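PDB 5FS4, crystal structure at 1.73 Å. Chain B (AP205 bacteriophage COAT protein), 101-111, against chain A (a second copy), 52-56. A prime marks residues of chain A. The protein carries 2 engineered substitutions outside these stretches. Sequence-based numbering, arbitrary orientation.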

# COMPACT_ATOMS: atom_id res chain seq x y z
N THR B 101 -2.02 -0.72 11.61
CA THR B 101 -2.82 0.51 11.75
C THR B 101 -2.91 1.28 10.46
O THR B 101 -3.98 1.81 10.12
CB THR B 101 -2.29 1.39 12.89
OG1 THR B 101 -2.31 0.61 14.11
CG2 THR B 101 -3.12 2.61 13.08
N HIS B 102 -1.78 1.35 9.76
CA HIS B 102 -1.75 2.02 8.46
C HIS B 102 -2.73 1.37 7.45
O HIS B 102 -3.40 2.07 6.70
CB HIS B 102 -0.26 2.04 7.98
CG HIS B 102 -0.08 2.46 6.55
ND1 HIS B 102 0.26 3.76 6.21
CD2 HIS B 102 -0.12 1.77 5.40
CE1 HIS B 102 0.46 3.83 4.90
NE2 HIS B 102 0.18 2.65 4.38
N LYS B 103 -2.76 0.04 7.42
CA LYS B 103 -3.66 -0.71 6.56
C LYS B 103 -5.12 -0.32 6.90
O LYS B 103 -5.89 -0.03 6.01
CB LYS B 103 -3.46 -2.22 6.71
CG LYS B 103 -2.22 -2.79 6.02
CD LYS B 103 -2.24 -4.32 6.05
CE LYS B 103 -1.87 -4.81 7.44
NZ LYS B 103 -1.99 -6.29 7.64
N ARG B 104 -5.42 -0.24 8.20
CA ARG B 104 -6.70 0.09 8.69
C ARG B 104 -7.12 1.48 8.25
O ARG B 104 -8.24 1.69 7.85
CB ARG B 104 -6.67 0.04 10.20
CG ARG B 104 -7.98 0.49 10.79
CD ARG B 104 -8.04 0.15 12.25
NE ARG B 104 -9.23 0.75 12.83
CZ ARG B 104 -9.51 0.71 14.12
NH1 ARG B 104 -8.68 0.15 14.99
NH2 ARG B 104 -10.63 1.28 14.54
N ASN B 105 -6.19 2.42 8.32
CA ASN B 105 -6.52 3.79 8.03
C ASN B 105 -6.66 3.96 6.50
O ASN B 105 -7.52 4.67 6.05
CB ASN B 105 -5.45 4.71 8.58
CG ASN B 105 -5.57 4.92 10.07
OD1 ASN B 105 -6.66 4.89 10.64
ND2 ASN B 105 -4.47 5.18 10.69
N VAL B 106 -5.81 3.31 5.72
CA VAL B 106 -5.95 3.33 4.30
C VAL B 106 -7.28 2.68 3.89
O VAL B 106 -7.99 3.23 3.05
CB VAL B 106 -4.78 2.67 3.55
CG1 VAL B 106 -5.10 2.68 2.05
CG2 VAL B 106 -3.44 3.37 3.83
N ASP B 107 -7.63 1.54 4.48
CA ASP B 107 -8.92 0.87 4.20
C ASP B 107 -10.08 1.83 4.42
O ASP B 107 -10.96 1.91 3.60
CB ASP B 107 -9.15 -0.39 5.10
CG ASP B 107 -8.25 -1.54 4.77
OD1 ASP B 107 -7.64 -1.53 3.66
OD2 ASP B 107 -8.10 -2.44 5.65
N THR B 108 -10.06 2.55 5.52
CA THR B 108 -11.18 3.51 5.82
C THR B 108 -11.44 4.49 4.69
O THR B 108 -12.59 4.73 4.35
CB THR B 108 -10.94 4.21 7.19
OG1 THR B 108 -10.98 3.24 8.27
CG2 THR B 108 -11.94 5.27 7.45
N LEU B 109 -10.37 5.03 4.09
CA LEU B 109 -10.47 6.03 3.05
C LEU B 109 -10.62 5.41 1.67
O LEU B 109 -11.47 5.83 0.89
CB LEU B 109 -9.29 6.94 3.04
CG LEU B 109 -9.01 7.79 4.27
CD1 LEU B 109 -7.78 8.66 4.04
CD2 LEU B 109 -10.19 8.66 4.66
N PHE B 110 -9.80 4.42 1.38
CA PHE B 110 -9.77 3.81 0.06
C PHE B 110 -10.65 2.55 -0.12
O PHE B 110 -11.31 2.41 -1.17
CB PHE B 110 -8.31 3.48 -0.31
CG PHE B 110 -8.17 2.83 -1.65
CD1 PHE B 110 -8.11 3.60 -2.79
CD2 PHE B 110 -8.14 1.40 -1.78
CE1 PHE B 110 -8.00 2.99 -4.06
CE2 PHE B 110 -8.02 0.82 -3.03
CZ PHE B 110 -7.95 1.59 -4.16
N ALA B 111 -10.58 1.61 0.82
CA ALA B 111 -11.26 0.30 0.67
C ALA B 111 -12.79 0.44 0.78
O ALA B 111 -13.54 -0.04 -0.07
CB ALA B 111 -10.79 -0.68 1.73
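Chain A, residues 52-56: QYVSV

Strand 52–56 of chain A lies across helix 101–111 of chain B, its extended backbone (phi −110 to −136°, psi 119 to 134°) running roughly against the helix: the N-to-C directions make an angle of 145°, and the axes come within 9.2 Å. The register follows from this reversed course, with the CA of Ser55′ 6.3 Å from the CA of His102 and, one helical turn on, the CA of Tyr53′ 6.8 Å from the CA of Val106. Strand alternation decides which residues meet the helix: Tyr53′ and Ser55′ point their CA-to-CB bonds toward it, whereas Val54′ points away. Together the stretches bury 316 Å², Tyr53′ contributing the largest share.

Polar contacts gather at His102. Its chi1 is t, and ND1 lies 2.8 Å from Ser55′ OG (chi1 m) in a hydrogen bond near the plane of the imidazole, where the nitrogen lone pair or N–H would lie. CE1 of the same ring approaches the backbone O of Tyr53′ at 3.4 Å, again at the ring edge, while His102 NE2 is hydrogen-bonded elsewhere in the structure. A water extends the polar patch, bonded to Ser55′ OG at 2.6 Å and accepting from Asn105 ND2 at 2.9 Å; it thus links the strand to a side chain that does not touch it directly.

Apolar contacts centre on Tyr53′ (chi1 m). Val106 CG1 sits over one face of its ring, 4.2 Å from the centroid and 7° off the normal, a CH-pi contact, and Val106 CG2 packs 3.7 Å from Tyr53′ CB. Leu109 CD1 meets the ring edge, 3.9 Å from Tyr53′ CE1. Further along the helix, Phe110 CB lies 3.7 Å from Tyr53′ OH; its CA-to-CB bond points toward the strand, but the end of the side chain leads away.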

# COMPACT_ATOMS: atom_id res chain seq x y z
N GLN A 52 -1.79 9.10 -1.94
CA GLN A 52 -0.56 8.96 -1.15
C GLN A 52 -0.91 9.00 0.33
O GLN A 52 -1.52 9.97 0.78
CB GLN A 52 0.40 10.09 -1.46
CG GLN A 52 1.75 9.93 -0.79
CD GLN A 52 2.63 11.18 -1.00
OE1 GLN A 52 3.68 11.14 -1.65
NE2 GLN A 52 2.18 12.28 -0.47
N TYR A 53 -0.61 7.91 1.03
CA TYR A 53 -1.04 7.69 2.41
C TYR A 53 0.24 7.48 3.26
O TYR A 53 0.95 6.56 3.02
CB TYR A 53 -1.92 6.44 2.46
CG TYR A 53 -3.18 6.51 1.52
CD1 TYR A 53 -4.35 7.11 1.97
CD2 TYR A 53 -3.17 6.00 0.26
CE1 TYR A 53 -5.53 7.13 1.19
CE2 TYR A 53 -4.29 6.05 -0.57
CZ TYR A 53 -5.48 6.65 -0.13
OH TYR A 53 -6.60 6.71 -0.94
N VAL A 54 0.44 8.29 4.32
CA VAL A 54 1.70 8.31 5.04
C VAL A 54 1.40 8.32 6.53
O VAL A 54 0.69 9.19 7.01
CB VAL A 54 2.58 9.54 4.75
CG1 VAL A 54 3.94 9.44 5.47
CG2 VAL A 54 2.77 9.70 3.25
N SER A 55 1.98 7.33 7.19
CA SER A 55 1.88 7.13 8.62
C SER A 55 3.22 7.43 9.21
O SER A 55 4.23 6.95 8.72
CB SER A 55 1.54 5.68 8.91
OG SER A 55 0.25 5.43 8.42
N VAL A 56 3.25 8.24 10.29
CA VAL A 56 4.50 8.57 10.97
C VAL A 56 4.27 8.38 12.48
O VAL A 56 3.21 8.73 13.02
CB VAL A 56 5.05 10.01 10.67
CG1 VAL A 56 6.29 10.28 11.52
CG2 VAL A 56 5.37 10.23 9.18
O HOH W 1 -1.58 4.96 10.26